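Side-chain contact in endo-polygalacturonase (Pectobacterium carotovorum subsp. carotovorum, PDB 1BHE), which hydrolyses the alpha-1,4-galacturonosyl linkages of polygalacturonic acid, contributing to the maceration and soft-rotting of plant tissue: residues N277-K282 against I328-V333. Numbering follows the deposited sequence.
Sequences NGLRIK and ITFKDV
With CG of Leu279 trans to its own carbonyl carbon (chi1 -49°) and CG of Phe330 likewise trans to its own (chi1 -59°), the two side chains run past one another in opposite directions inside the right-handed parallel beta-helix of this family 28 glycoside hydrolase. The geometry fits two walls of the helix facing each other across its interior: the touching parts head 163° apart, no hydrogen bond joins them, all the touching residues are buried, and the CA atoms of Leu279 and Phe330 stay 9.5 Å from each other, so side chains alone bridge the gap. Leu279 CD1 meets the ring of Phe330 at its edge, in the ring plane, 3.6 Å from both CD2 and CE2, so the methyl sits against that bond. Leu279 CB is the next atom along the edge, 4.1 Å from Phe330 CE2. The ring is also stacked with Tyr296 and touched by Ile308, Met356 and Val359; Tyr296, Met356 and Val359 come from the two strands that flank its own, Ile308 from the strand beside 277-282. On Arg280, the side chain between the two inward-pointing ones, the direction reverses: it points away from 328-333 and forms a salt bridge with Asp224. One face of its guanidinium carries Lys282 CD, 3.5 Å above the plane and over the centre. The Leu279 side chain lies about 12 Å from that of His251, an inferred active-site residue, whose carbonyl O accepts a hydrogen bond from Asn277 ND2. Farther along, Ile281 and Ile328 extend toward each other, their CD1 methyls 4.0 Å apart. At the other end, where the chain turns a corner at Asp332, Val333 CG2 comes within 4.4 Å of Leu279 CD1.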
loop_
_atom_site.group_PDB
_atom_site.type_symbol
_atom_site.label_atom_id
_atom_site.label_comp_id
_atom_site.label_asym_id
_atom_site.label_seq_id
_atom_site.Cartn_x
_atom_site.Cartn_y
_atom_site.Cartn_z
ATOM N N ASN A 277 13.832 -2.438 5.710
ATOM C CA ASN A 277 14.335 -3.002 4.462
ATOM C C ASN A 277 14.284 -1.873 3.425
ATOM O O ASN A 277 13.417 -0.999 3.527
ATOM C CB ASN A 277 13.541 -4.196 3.961
ATOM C CG ASN A 277 13.305 -5.292 4.969
ATOM O OD1 ASN A 277 14.251 -5.868 5.520
ATOM N ND2 ASN A 277 12.039 -5.600 5.226
ATOM N N GLY A 278 15.198 -1.881 2.463
ATOM C CA GLY A 278 15.218 -0.832 1.447
ATOM C C GLY A 278 14.432 -1.268 0.213
ATOM O O GLY A 278 13.207 -1.120 0.137
ATOM N N LEU A 279 15.168 -1.807 -0.749
ATOM C CA LEU A 279 14.614 -2.311 -1.999
ATOM C C LEU A 279 14.485 -3.828 -1.903
ATOM O O LEU A 279 15.478 -4.541 -1.733
ATOM C CB LEU A 279 15.509 -1.909 -3.169
ATOM C CG LEU A 279 15.921 -0.437 -3.248
ATOM C CD1 LEU A 279 17.016 -0.244 -4.297
ATOM C CD2 LEU A 279 14.726 0.444 -3.566
ATOM N N ARG A 280 13.255 -4.333 -2.004
ATOM C CA ARG A 280 13.045 -5.756 -1.814
ATOM C C ARG A 280 12.200 -6.493 -2.831
ATOM O O ARG A 280 11.165 -6.046 -3.308
ATOM C CB ARG A 280 12.396 -5.906 -0.422
ATOM C CG ARG A 280 12.170 -7.341 0.017
ATOM C CD ARG A 280 11.997 -7.369 1.537
ATOM N NE ARG A 280 10.662 -6.885 1.910
ATOM C CZ ARG A 280 10.062 -7.261 3.034
ATOM N NH1 ARG A 280 10.694 -8.096 3.857
ATOM N NH2 ARG A 280 8.855 -6.807 3.338
ATOM N N ILE A 281 12.664 -7.693 -3.169
ATOM C CA ILE A 281 11.961 -8.638 -4.017
ATOM C C ILE A 281 11.916 -9.934 -3.194
ATOM O O ILE A 281 12.965 -10.510 -2.892
ATOM C CB ILE A 281 12.545 -8.902 -5.405
ATOM C CG1 ILE A 281 12.783 -7.610 -6.178
ATOM C CG2 ILE A 281 11.592 -9.825 -6.170
ATOM C CD1 ILE A 281 13.408 -7.748 -7.546
ATOM N N LYS A 282 10.722 -10.336 -2.783
ATOM C CA LYS A 282 10.590 -11.504 -1.927
ATOM C C LYS A 282 9.484 -12.453 -2.348
ATOM O O LYS A 282 8.468 -12.042 -2.904
ATOM C CB LYS A 282 10.319 -11.030 -0.485
ATOM C CG LYS A 282 9.039 -10.217 -0.357
ATOM C CD LYS A 282 8.729 -9.902 1.098
ATOM C CE LYS A 282 7.228 -9.883 1.354
ATOM N NZ LYS A 282 6.722 -8.483 1.476
ATOM N N ILE A 328 16.945 -7.298 -13.655
ATOM C CA ILE A 328 16.851 -6.539 -12.411
ATOM C C ILE A 328 18.091 -5.667 -12.281
ATOM O O ILE A 328 19.220 -6.170 -12.239
ATOM C CB ILE A 328 16.698 -7.480 -11.203
ATOM C CG1 ILE A 328 15.453 -8.359 -11.345
ATOM C CG2 ILE A 328 16.627 -6.699 -9.900
ATOM C CD1 ILE A 328 15.433 -9.584 -10.460
ATOM N N THR A 329 17.925 -4.346 -12.328
ATOM C CA THR A 329 19.058 -3.436 -12.277
ATOM C C THR A 329 18.982 -2.414 -11.153
ATOM O O THR A 329 17.926 -1.891 -10.798
ATOM C CB THR A 329 19.214 -2.655 -13.603
ATOM O OG1 THR A 329 18.028 -1.870 -13.813
ATOM C CG2 THR A 329 19.409 -3.573 -14.795
ATOM N N PHE A 330 20.142 -2.120 -10.574
ATOM C CA PHE A 330 20.293 -1.107 -9.542
ATOM C C PHE A 330 21.346 -0.104 -10.030
ATOM O O PHE A 330 22.449 -0.519 -10.381
ATOM C CB PHE A 330 20.727 -1.666 -8.198
ATOM C CG PHE A 330 19.860 -2.691 -7.537
ATOM C CD1 PHE A 330 19.864 -4.010 -7.951
ATOM C CD2 PHE A 330 19.037 -2.337 -6.477
ATOM C CE1 PHE A 330 19.061 -4.954 -7.342
ATOM C CE2 PHE A 330 18.241 -3.275 -5.852
ATOM C CZ PHE A 330 18.248 -4.584 -6.284
ATOM N N LYS A 331 21.012 1.177 -10.050
ATOM C CA LYS A 331 21.936 2.204 -10.506
ATOM C C LYS A 331 21.917 3.430 -9.606
ATOM O O LYS A 331 20.860 3.980 -9.282
ATOM C CB LYS A 331 21.607 2.626 -11.944
ATOM C CG LYS A 331 22.594 3.617 -12.540
ATOM C CD LYS A 331 22.425 3.730 -14.046
ATOM C CE LYS A 331 23.644 4.352 -14.706
ATOM N NZ LYS A 331 24.030 5.642 -14.073
ATOM N N ASP A 332 23.113 3.892 -9.212
ATOM C CA ASP A 332 23.233 5.062 -8.345
ATOM C C ASP A 332 22.398 4.881 -7.074
ATOM O O ASP A 332 21.482 5.654 -6.789
ATOM C CB ASP A 332 22.780 6.328 -9.089
ATOM C CG ASP A 332 23.740 6.713 -10.198
ATOM O OD1 ASP A 332 24.957 6.484 -10.037
ATOM O OD2 ASP A 332 23.276 7.243 -11.231
ATOM N N VAL A 333 22.729 3.848 -6.310
ATOM C CA VAL A 333 22.048 3.542 -5.054
ATOM C C VAL A 333 23.057 3.680 -3.909
ATOM O O VAL A 333 24.107 3.032 -3.942
ATOM C CB VAL A 333 21.437 2.136 -5.065
ATOM C CG1 VAL A 333 20.936 1.720 -3.688
ATOM C CG2 VAL A 333 20.288 2.046 -6.068
#